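Local coordinates for 70 kDa protein (Xanthomonas sp., PDB 4B2N), which cleaves natural rubber, poly(cis-1,4-isoprene), oxidatively with dioxygen, working processively as a c-type cytochrome with two haem groups, at residues T357-Q362 against R652-E657; V365-R370 against G395-R400; N454-W459 against Y487-P492; E265-A270 against G448-N453. One frame throughout, in Å; residues are numbered along the deposited sequence.

Interaction 1 of 4, residues T357-Q362 against R652-E657; sequences TALAEQ and RWALIE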
# COMPACT_ATOMS: atom_id res chain seq x y z
N THR A 357 -14.17 24.21 -16.16
CA THR A 357 -13.10 23.91 -17.10
C THR A 357 -12.06 25.02 -17.17
O THR A 357 -10.85 24.76 -17.23
CB THR A 357 -13.70 23.69 -18.47
OG1 THR A 357 -14.47 22.51 -18.39
CG2 THR A 357 -12.61 23.50 -19.55
N ALA A 358 -12.52 26.27 -17.14
CA ALA A 358 -11.56 27.37 -17.20
C ALA A 358 -10.69 27.48 -15.94
O ALA A 358 -9.53 27.87 -16.03
CB ALA A 358 -12.27 28.70 -17.49
N LEU A 359 -11.26 27.19 -14.77
CA LEU A 359 -10.49 27.25 -13.54
C LEU A 359 -9.43 26.10 -13.57
O LEU A 359 -8.24 26.29 -13.22
CB LEU A 359 -11.47 27.16 -12.34
CG LEU A 359 -10.90 27.22 -10.94
CD1 LEU A 359 -10.01 28.46 -10.81
CD2 LEU A 359 -11.95 27.05 -9.82
N ALA A 360 -9.86 24.93 -14.04
CA ALA A 360 -8.99 23.76 -14.18
C ALA A 360 -7.80 24.01 -15.14
O ALA A 360 -6.66 23.53 -14.93
CB ALA A 360 -9.82 22.55 -14.61
N GLU A 361 -8.06 24.85 -16.15
CA GLU A 361 -6.99 25.18 -17.09
C GLU A 361 -6.00 26.17 -16.46
O GLU A 361 -4.82 26.11 -16.74
CB GLU A 361 -7.55 25.70 -18.42
CG GLU A 361 -8.30 24.61 -19.20
CD GLU A 361 -8.58 24.98 -20.64
OE1 GLU A 361 -8.07 26.02 -21.12
OE2 GLU A 361 -9.31 24.22 -21.32
N GLN A 362 -6.47 27.10 -15.65
CA GLN A 362 -5.54 27.94 -14.89
C GLN A 362 -4.70 27.05 -13.95
O GLN A 362 -3.48 27.20 -13.84
CB GLN A 362 -6.29 29.01 -14.10
CG GLN A 362 -6.91 30.03 -15.06
CD GLN A 362 -7.64 31.16 -14.37
OE1 GLN A 362 -7.79 32.25 -14.96
NE2 GLN A 362 -8.12 30.94 -13.16
N ARG A 652 -4.24 27.96 -5.23
CA ARG A 652 -4.73 26.67 -4.61
C ARG A 652 -6.07 26.19 -5.14
O ARG A 652 -6.22 25.00 -5.49
CB ARG A 652 -4.76 26.79 -3.08
CG ARG A 652 -3.41 27.08 -2.45
CD ARG A 652 -3.52 27.41 -0.98
NE ARG A 652 -2.16 27.43 -0.43
CZ ARG A 652 -1.60 28.49 0.12
NH1 ARG A 652 -2.29 29.62 0.16
NH2 ARG A 652 -0.33 28.45 0.54
N TRP A 653 -7.09 27.06 -5.17
CA TRP A 653 -8.37 26.64 -5.79
C TRP A 653 -8.22 26.22 -7.24
O TRP A 653 -8.88 25.25 -7.65
CB TRP A 653 -9.41 27.77 -5.68
CG TRP A 653 -9.77 28.07 -4.26
CD1 TRP A 653 -9.55 29.24 -3.56
CD2 TRP A 653 -10.43 27.16 -3.29
NE1 TRP A 653 -10.01 29.16 -2.25
CE2 TRP A 653 -10.57 27.94 -2.03
CE3 TRP A 653 -10.89 25.87 -3.33
CZ2 TRP A 653 -11.15 27.40 -0.88
CZ3 TRP A 653 -11.49 25.33 -2.18
CH2 TRP A 653 -11.63 26.09 -0.98
N ALA A 654 -7.34 26.90 -8.02
CA ALA A 654 -7.15 26.53 -9.44
C ALA A 654 -6.52 25.16 -9.52
O ALA A 654 -6.94 24.31 -10.34
CB ALA A 654 -6.30 27.55 -10.19
N LEU A 655 -5.53 24.94 -8.65
CA LEU A 655 -4.83 23.66 -8.64
C LEU A 655 -5.80 22.57 -8.20
O LEU A 655 -5.76 21.47 -8.77
CB LEU A 655 -3.67 23.72 -7.67
CG LEU A 655 -2.33 24.33 -8.14
CD1 LEU A 655 -1.50 24.54 -6.87
CD2 LEU A 655 -1.60 23.42 -9.14
N ILE A 656 -6.68 22.86 -7.24
CA ILE A 656 -7.69 21.83 -6.87
C ILE A 656 -8.64 21.48 -8.00
O ILE A 656 -8.94 20.29 -8.26
CB ILE A 656 -8.45 22.21 -5.59
CG1 ILE A 656 -7.54 21.96 -4.38
CG2 ILE A 656 -9.74 21.43 -5.43
CD1 ILE A 656 -7.93 22.88 -3.21
N GLU A 657 -9.14 22.50 -8.69
CA GLU A 657 -9.97 22.26 -9.83
C GLU A 657 -9.24 21.43 -10.88
O GLU A 657 -9.83 20.53 -11.50
CB GLU A 657 -10.37 23.60 -10.45
CG GLU A 657 -11.68 23.43 -11.17
CD GLU A 657 -12.86 23.21 -10.24
OE1 GLU A 657 -12.72 23.31 -8.99
OE2 GLU A 657 -13.94 22.87 -10.77
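L359 lies across the side chain of E657 at about a right angle, and these two side chains carry most of the contact. L359 has CG anti to its backbone N (chi1 -179°), which directs the branch point at the facing helix, where L359 CG meets E657 CB at 3.7 Å. Its two methyls then divide the work. L359 CD1 reaches the backbone of the opposite helix, 3.7 Å from A654 CA, while L359 CD2 packs on the glutamate's aliphatic part, 3.8 Å from E657 CB. E657 CG is anti to its own backbone N (chi1 -154°) and comes within 3.7 Å of A360 N; a bend at the second torsion then turns CD. The carboxylate looks beyond the two segments: OE2 is hydrogen-bonded to N356 N, just before helix 357-369, and OE1 pairs with K660. A negative group at that N-terminal end would be expected to suit the helix dipole. Small residues allow the close approach: A360 CB sits 3.7 Å from E657 O, and A360 CA is 4.7 Å from E657 CA. At the margin, Q362 CB touches A654 CB. The axes of the short segments come within 6.9 Å, and their N-to-C directions differ by 108°. A helix ahead of a C390/C393/H394 haem attachment site, crossing the C-terminal helix steeply, resembles the crossed terminal helices of class I cytochromes c, consistent with the cytochrome c-like family, and L655 of the second helix touches the haem.

Interaction 2 of 4, residues V365-R370 against G395-R400; sequences VIYHER and GVYSPR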
# COMPACT_ATOMS: atom_id res chain seq x y z
N VAL A 365 -1.99 25.17 -15.77
CA VAL A 365 -0.83 25.99 -16.00
C VAL A 365 0.02 26.10 -14.75
O VAL A 365 1.25 26.04 -14.85
CB VAL A 365 -1.22 27.41 -16.54
CG1 VAL A 365 0.04 28.26 -16.75
CG2 VAL A 365 -1.89 27.25 -17.89
N ILE A 366 -0.63 26.34 -13.61
CA ILE A 366 0.08 26.54 -12.38
C ILE A 366 0.80 25.23 -12.12
O ILE A 366 2.00 25.21 -11.82
CB ILE A 366 -0.90 26.85 -11.25
CG1 ILE A 366 -1.48 28.30 -11.40
CG2 ILE A 366 -0.15 26.81 -9.90
CD1 ILE A 366 -2.87 28.41 -10.76
N TYR A 367 0.06 24.12 -12.25
CA TYR A 367 0.62 22.77 -11.98
C TYR A 367 2.00 22.60 -12.68
O TYR A 367 3.00 22.22 -12.06
CB TYR A 367 -0.39 21.67 -12.40
CG TYR A 367 0.22 20.27 -12.16
CD1 TYR A 367 1.08 19.73 -13.07
CD2 TYR A 367 -0.07 19.55 -11.02
CE1 TYR A 367 1.70 18.51 -12.84
CE2 TYR A 367 0.54 18.34 -10.79
CZ TYR A 367 1.40 17.83 -11.68
OH TYR A 367 2.00 16.63 -11.42
N HIS A 368 2.03 22.91 -13.98
CA HIS A 368 3.21 22.64 -14.81
C HIS A 368 4.22 23.78 -14.84
O HIS A 368 5.41 23.58 -15.19
CB HIS A 368 2.72 22.36 -16.22
CG HIS A 368 1.97 21.08 -16.35
ND1 HIS A 368 0.61 20.98 -16.15
CD2 HIS A 368 2.43 19.79 -16.62
CE1 HIS A 368 0.24 19.69 -16.34
NE2 HIS A 368 1.36 18.97 -16.65
N GLU A 369 3.83 24.98 -14.41
CA GLU A 369 4.74 26.09 -14.66
C GLU A 369 5.10 26.95 -13.48
O GLU A 369 6.11 27.65 -13.56
CB GLU A 369 4.20 27.00 -15.80
CG GLU A 369 4.01 26.26 -17.13
CD GLU A 369 3.46 27.11 -18.26
OE1 GLU A 369 3.57 28.36 -18.19
OE2 GLU A 369 2.93 26.56 -19.23
N ARG A 370 4.30 26.92 -12.41
CA ARG A 370 4.54 27.86 -11.30
C ARG A 370 5.70 27.35 -10.45
O ARG A 370 5.65 26.24 -9.93
CB ARG A 370 3.27 28.07 -10.46
CG ARG A 370 3.13 29.47 -9.82
CD ARG A 370 4.04 29.72 -8.64
NE ARG A 370 3.35 30.47 -7.56
CZ ARG A 370 3.91 30.75 -6.38
NH1 ARG A 370 5.17 30.38 -6.15
NH2 ARG A 370 3.23 31.41 -5.44
N GLY A 395 5.13 14.60 -11.98
CA GLY A 395 4.87 14.17 -13.34
C GLY A 395 4.20 15.21 -14.20
O GLY A 395 3.50 16.10 -13.68
N VAL A 396 4.35 15.06 -15.52
CA VAL A 396 3.66 15.93 -16.49
C VAL A 396 2.37 15.29 -17.02
O VAL A 396 2.40 14.18 -17.59
CB VAL A 396 4.59 16.20 -17.70
CG1 VAL A 396 3.85 17.00 -18.77
CG2 VAL A 396 5.84 16.94 -17.25
N TYR A 397 1.23 15.97 -16.81
CA TYR A 397 -0.07 15.41 -17.15
C TYR A 397 -0.64 16.01 -18.41
O TYR A 397 -1.37 15.34 -19.10
CB TYR A 397 -1.11 15.57 -16.02
CG TYR A 397 -0.71 14.82 -14.78
CD1 TYR A 397 -0.38 13.48 -14.84
CD2 TYR A 397 -0.61 15.48 -13.56
CE1 TYR A 397 0.06 12.80 -13.69
CE2 TYR A 397 -0.14 14.84 -12.42
CZ TYR A 397 0.17 13.50 -12.48
OH TYR A 397 0.61 12.89 -11.35
N SER A 398 -0.36 17.28 -18.66
CA SER A 398 -0.98 18.06 -19.72
C SER A 398 -0.38 17.61 -21.06
O SER A 398 0.88 17.61 -21.21
CB SER A 398 -0.70 19.54 -19.44
OG SER A 398 -0.42 20.25 -20.62
N PRO A 399 -1.25 17.18 -22.02
CA PRO A 399 -0.69 16.73 -23.29
C PRO A 399 0.17 17.81 -23.95
O PRO A 399 1.16 17.53 -24.59
CB PRO A 399 -1.94 16.47 -24.14
CG PRO A 399 -2.98 16.08 -23.13
CD PRO A 399 -2.72 17.05 -22.00
N ARG A 400 -0.23 19.06 -23.75
CA ARG A 400 0.53 20.18 -24.32
C ARG A 400 1.95 20.24 -23.76
O ARG A 400 2.90 20.36 -24.51
CB ARG A 400 -0.20 21.50 -24.10
CG ARG A 400 0.49 22.69 -24.76
CD ARG A 400 -0.12 24.04 -24.36
NE ARG A 400 -1.55 24.11 -24.64
CZ ARG A 400 -2.34 25.12 -24.30
NH1 ARG A 400 -1.85 26.20 -23.66
NH2 ARG A 400 -3.63 25.05 -24.57
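Y367 OH donates to G395 O over 2.8 Å, lying in the carbonyl plane on a lone pair, with a C=O...donor angle of 142°. The second bond runs the other way across the contact: Y397 N donates to H368 NE2 at 3.0 Å with an N-H...acceptor angle of 150°, the donor lying near the imidazole plane. The opposite ring nitrogen, H368 ND1, is hydrogen-bonded to A364 O one turn earlier, so both nitrogens have partners that fix the rotation of the ring. Y367 CG is anti to the backbone N (chi1 178°), which sends CG toward the loop that follows the haem-binding helix 391-394. Around these bonds the packing is tight. Y397 CE2 comes within 3.0 Å of Y367 OH, the two phenol rings meeting at a slant with centroids 5.3 Å apart. S398 CB sits over one face of the imidazole, 3.2 Å from H368 CE1, and V396 CG1 touches the ring edge 3.8 Å from H368 CD2. Y397 OH is bonded in turn to L506 N, and H401 stacks on H368. G395 has positive phi, where a CB would collide with the carbonyl O of H394. With ND1 facing a carbonyl and NE2 accepting from an amide, the imidazole is probably neutral with its proton on ND1. Chemically, two side chains of helix 357-369 satisfy buried backbone groups in the loop after H394, an axial ligand of the haem iron, consistent with a fixed path for that loop.

Interaction 3 of 4, residues N454-W459 against Y487-P492; sequences NLSPSW and YSPLGP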
# COMPACT_ATOMS: atom_id res chain seq x y z
N ASN A 454 18.02 -15.60 -8.26
CA ASN A 454 18.07 -16.67 -9.25
C ASN A 454 18.52 -16.16 -10.64
O ASN A 454 18.86 -16.97 -11.50
CB ASN A 454 16.74 -17.40 -9.35
CG ASN A 454 15.61 -16.50 -9.82
OD1 ASN A 454 14.85 -16.89 -10.72
ND2 ASN A 454 15.50 -15.30 -9.24
N LEU A 455 18.56 -14.84 -10.83
CA LEU A 455 19.04 -14.27 -12.07
C LEU A 455 20.56 -14.00 -12.07
O LEU A 455 21.11 -13.44 -13.04
CB LEU A 455 18.29 -12.96 -12.37
CG LEU A 455 16.79 -13.08 -12.28
CD1 LEU A 455 16.22 -11.71 -12.61
CD2 LEU A 455 16.27 -14.16 -13.26
N SER A 456 21.22 -14.33 -10.97
CA SER A 456 22.67 -14.22 -10.91
C SER A 456 23.32 -15.24 -11.83
O SER A 456 22.79 -16.34 -11.95
CB SER A 456 23.14 -14.58 -9.50
OG SER A 456 24.56 -14.58 -9.45
N PRO A 457 24.44 -14.88 -12.48
CA PRO A 457 25.04 -15.95 -13.29
C PRO A 457 25.62 -17.08 -12.42
O PRO A 457 25.81 -18.20 -12.92
CB PRO A 457 26.12 -15.25 -14.10
CG PRO A 457 26.35 -13.94 -13.39
CD PRO A 457 25.06 -13.57 -12.67
N SER A 458 25.83 -16.80 -11.13
CA SER A 458 26.50 -17.72 -10.20
C SER A 458 25.49 -18.64 -9.59
O SER A 458 25.86 -19.53 -8.87
CB SER A 458 27.14 -16.97 -9.02
OG SER A 458 27.73 -15.73 -9.36
N TRP A 459 24.20 -18.40 -9.83
CA TRP A 459 23.17 -19.17 -9.15
C TRP A 459 23.01 -20.45 -9.86
O TRP A 459 22.67 -20.49 -11.04
CB TRP A 459 21.83 -18.38 -9.13
CG TRP A 459 20.59 -18.97 -8.43
CD1 TRP A 459 20.17 -18.75 -7.10
CD2 TRP A 459 19.52 -19.79 -9.02
NE1 TRP A 459 19.00 -19.41 -6.82
CE2 TRP A 459 18.53 -20.02 -7.95
CE3 TRP A 459 19.28 -20.34 -10.30
CZ2 TRP A 459 17.38 -20.71 -8.17
CZ3 TRP A 459 18.11 -21.06 -10.50
CH2 TRP A 459 17.17 -21.25 -9.46
N TYR A 487 28.51 -14.54 -0.12
CA TYR A 487 28.25 -15.96 0.01
C TYR A 487 27.14 -16.27 -1.02
O TYR A 487 27.39 -16.83 -2.09
CB TYR A 487 27.79 -16.28 1.44
CG TYR A 487 27.44 -17.73 1.63
CD1 TYR A 487 28.45 -18.71 1.56
CD2 TYR A 487 26.13 -18.16 1.82
CE1 TYR A 487 28.16 -20.07 1.74
CE2 TYR A 487 25.84 -19.53 1.97
CZ TYR A 487 26.86 -20.45 1.95
OH TYR A 487 26.63 -21.80 2.10
N SER A 488 25.92 -15.92 -0.68
CA SER A 488 24.79 -16.11 -1.64
C SER A 488 24.90 -15.12 -2.79
O SER A 488 25.25 -13.95 -2.60
CB SER A 488 23.47 -15.87 -0.94
OG SER A 488 23.31 -16.67 0.22
N PRO A 489 24.56 -15.56 -4.00
CA PRO A 489 24.71 -14.50 -5.02
C PRO A 489 23.69 -13.34 -4.84
O PRO A 489 22.59 -13.52 -4.26
CB PRO A 489 24.49 -15.23 -6.32
CG PRO A 489 23.79 -16.53 -5.97
CD PRO A 489 24.05 -16.83 -4.51
N LEU A 490 24.09 -12.19 -5.35
CA LEU A 490 23.23 -11.02 -5.37
C LEU A 490 22.27 -11.05 -6.56
O LEU A 490 22.64 -11.50 -7.63
CB LEU A 490 24.01 -9.76 -5.43
CG LEU A 490 25.07 -9.61 -4.35
CD1 LEU A 490 25.53 -8.18 -4.40
CD2 LEU A 490 24.58 -9.90 -2.95
N GLY A 491 21.06 -10.53 -6.39
CA GLY A 491 20.16 -10.39 -7.55
C GLY A 491 20.01 -8.95 -8.00
O GLY A 491 20.49 -8.03 -7.29
N PRO A 492 19.27 -8.73 -9.10
CA PRO A 492 19.15 -7.37 -9.67
C PRO A 492 18.04 -6.57 -8.98
O PRO A 492 18.06 -5.34 -9.10
CB PRO A 492 18.89 -7.65 -11.14
CG PRO A 492 18.12 -8.96 -11.12
CD PRO A 492 18.77 -9.74 -10.03
O HOH W 1 24.87 -12.17 -8.85
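The indole of W459 meets P489 at its edge, where P489 CG lies near the ring plane; W459 CB is 4.2 Å from the same carbon. Over one face of the indole, above its centre, sits N454 CB, 3.4 Å from the plane, and Y462 meets the ring edge-to-face. The motif behind this arrangement is a type I beta turn from S456 to W459, closed by W459 N bonding to S456 O, combined with an ST turn in which S458 N donates to S456 OG at 3.1 Å and an N-H...acceptor angle of 157°. S456 OG is anti to its backbone N (chi1 176°), and this places it against the proline, 3.2 Å from P489 CB. P489 lies over one face of the turn, with S458 CB also touching it. Farther along, L455 and P492 cross at about a right angle, L455 CD1 reaching P492 CG at 3.7 Å. The contact joins the loops before and after helix 467-481, away from both haems. No direct hydrogen bond spans the segments; instead one water lies 2.5 Å from S456 OG and donates to L490 O at 2.6 Å.

Interaction 4 of 4, residues E265-A270 against G448-N453; sequences ETLTLA and GWWAYN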
# COMPACT_ATOMS: atom_id res chain seq x y z
N GLU A 265 16.76 -17.30 0.89
CA GLU A 265 17.05 -17.86 -0.42
C GLU A 265 15.98 -18.84 -0.87
O GLU A 265 15.75 -18.99 -2.08
CB GLU A 265 18.39 -18.55 -0.39
CG GLU A 265 19.59 -17.61 -0.22
CD GLU A 265 20.84 -18.45 -0.15
OE1 GLU A 265 21.26 -18.91 0.94
OE2 GLU A 265 21.40 -18.73 -1.21
N THR A 266 15.33 -19.52 0.08
CA THR A 266 14.44 -20.61 -0.29
C THR A 266 12.99 -20.39 0.17
O THR A 266 12.10 -21.01 -0.36
CB THR A 266 14.90 -21.94 0.33
OG1 THR A 266 14.65 -21.93 1.74
CG2 THR A 266 16.41 -22.15 0.04
N LEU A 267 12.77 -19.46 1.11
CA LEU A 267 11.49 -19.23 1.73
C LEU A 267 11.04 -20.38 2.65
O LEU A 267 9.89 -20.39 3.06
CB LEU A 267 10.38 -18.80 0.70
CG LEU A 267 10.76 -17.65 -0.27
CD1 LEU A 267 9.51 -17.33 -1.17
CD2 LEU A 267 11.26 -16.46 0.51
N THR A 268 11.96 -21.28 3.02
CA THR A 268 11.72 -22.20 4.10
C THR A 268 11.46 -21.43 5.42
O THR A 268 12.10 -20.42 5.73
CB THR A 268 12.96 -23.09 4.34
OG1 THR A 268 13.32 -23.75 3.11
CG2 THR A 268 12.69 -24.11 5.38
N LEU A 269 10.44 -21.87 6.15
CA LEU A 269 10.21 -21.35 7.47
C LEU A 269 11.32 -21.94 8.37
O LEU A 269 11.34 -23.11 8.65
CB LEU A 269 8.84 -21.78 8.00
CG LEU A 269 8.46 -21.39 9.44
CD1 LEU A 269 8.52 -19.88 9.63
CD2 LEU A 269 7.07 -21.90 9.83
N ALA A 270 12.26 -21.12 8.77
CA ALA A 270 13.42 -21.58 9.53
C ALA A 270 13.94 -20.35 10.26
O ALA A 270 14.80 -19.65 9.75
CB ALA A 270 14.47 -22.16 8.56
N GLY A 448 19.24 -12.70 -1.95
CA GLY A 448 18.39 -13.91 -1.95
C GLY A 448 17.21 -13.85 -2.90
O GLY A 448 17.17 -13.05 -3.83
N TRP A 449 16.20 -14.64 -2.59
CA TRP A 449 15.06 -14.79 -3.49
C TRP A 449 14.34 -13.44 -3.66
O TRP A 449 13.90 -13.07 -4.76
CB TRP A 449 14.15 -15.90 -2.85
CG TRP A 449 12.86 -16.07 -3.61
CD1 TRP A 449 12.58 -16.93 -4.68
CD2 TRP A 449 11.63 -15.31 -3.38
NE1 TRP A 449 11.29 -16.76 -5.12
CE2 TRP A 449 10.65 -15.79 -4.35
CE3 TRP A 449 11.26 -14.26 -2.49
CZ2 TRP A 449 9.36 -15.25 -4.42
CZ3 TRP A 449 9.97 -13.76 -2.55
CH2 TRP A 449 9.04 -14.22 -3.52
N TRP A 450 14.25 -12.66 -2.60
CA TRP A 450 13.57 -11.38 -2.68
C TRP A 450 14.14 -10.51 -3.76
O TRP A 450 13.39 -9.82 -4.48
CB TRP A 450 13.62 -10.71 -1.31
CG TRP A 450 12.88 -11.55 -0.32
CD1 TRP A 450 13.41 -12.49 0.55
CD2 TRP A 450 11.42 -11.60 -0.14
NE1 TRP A 450 12.38 -13.12 1.22
CE2 TRP A 450 11.17 -12.62 0.84
CE3 TRP A 450 10.35 -10.87 -0.67
CZ2 TRP A 450 9.86 -12.88 1.31
CZ3 TRP A 450 9.08 -11.12 -0.22
CH2 TRP A 450 8.83 -12.14 0.73
N ALA A 451 15.48 -10.57 -3.92
CA ALA A 451 16.13 -9.72 -4.93
C ALA A 451 16.23 -10.49 -6.26
O ALA A 451 16.95 -10.05 -7.11
CB ALA A 451 17.54 -9.20 -4.47
N TYR A 452 15.50 -11.60 -6.41
CA TYR A 452 15.61 -12.44 -7.63
C TYR A 452 17.07 -12.85 -7.91
O TYR A 452 17.62 -12.61 -9.04
CB TYR A 452 15.11 -11.68 -8.88
CG TYR A 452 13.65 -11.39 -8.99
CD1 TYR A 452 13.02 -10.46 -8.14
CD2 TYR A 452 12.88 -12.04 -9.96
CE1 TYR A 452 11.67 -10.14 -8.29
CE2 TYR A 452 11.51 -11.71 -10.15
CZ TYR A 452 10.93 -10.78 -9.31
OH TYR A 452 9.61 -10.52 -9.47
N ASN A 453 17.74 -13.32 -6.87
CA ASN A 453 19.11 -13.80 -7.02
C ASN A 453 19.16 -15.04 -7.88
O ASN A 453 20.22 -15.46 -8.25
CB ASN A 453 19.89 -13.93 -5.66
CG ASN A 453 19.62 -15.24 -4.91
OD1 ASN A 453 18.54 -15.84 -5.05
ND2 ASN A 453 20.58 -15.65 -4.07
O HOH W 2 18.07 -18.28 -4.12
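A CH-pi contact of L267 with W449 is the core of a buried junction between two loops, one following helix 253-261 and the other following helix 439-446. L267 CD1 stands 3.5 Å from the centroid of the six-membered ring of W449, only 6° off the ring normal, so the methyl carbon sits almost directly above the ring centre. L267 has CG anti to its carbonyl carbon (chi1 -49°), which sets CG 4.0 Å from W449 CD2. The other methyl, L267 CD2, meets the neighbouring indole and touches W450 NE1 at 3.6 Å. The two tryptophans also pack on each other: W449 CZ3 lies 3.4 Å above the W450 plane, offset toward the rim. H312 stacks on W449, and V319 of helix 312-319 touches L267 and both indoles. W450 comes within about 8 Å of F301, side chain to side chain, a residue that binds the first haem, so the cluster lies near that haem but does not contact it through W450. Beside the aromatics the backbones run close: E265 CA and G448 CA are 4.4 Å apart, and E265 O rests 3.6 Å from W449 CB. The polar link is indirect. One water donates to E265 O at 3.2 Å and to N453 OD1 at 2.7 Å, while N453 ND2 is bonded to P489 O.

In the fold
The four contacts form two pairs on different parts of the molecule. Interactions 1 and 2 share helix 357-369, have centres 12 Å apart and touch through I366 and Y367 against A654 and L655; both lie beside the second haem, L655 touching it. Interactions 3 and 4, 11 Å apart, meet where P489 O faces N453 ND2. Centres of interactions 1 and 4 are about 49 Å apart, on opposite sides of the chain's centre. Along the sequence interaction 2 is nested within the loops closed by interactions 1 and 4, interaction 3 lies within that of interaction 1, and interactions 1 and 4 alternate, so the chain returns repeatedly between the second-haem region and the part holding interactions 3 and 4.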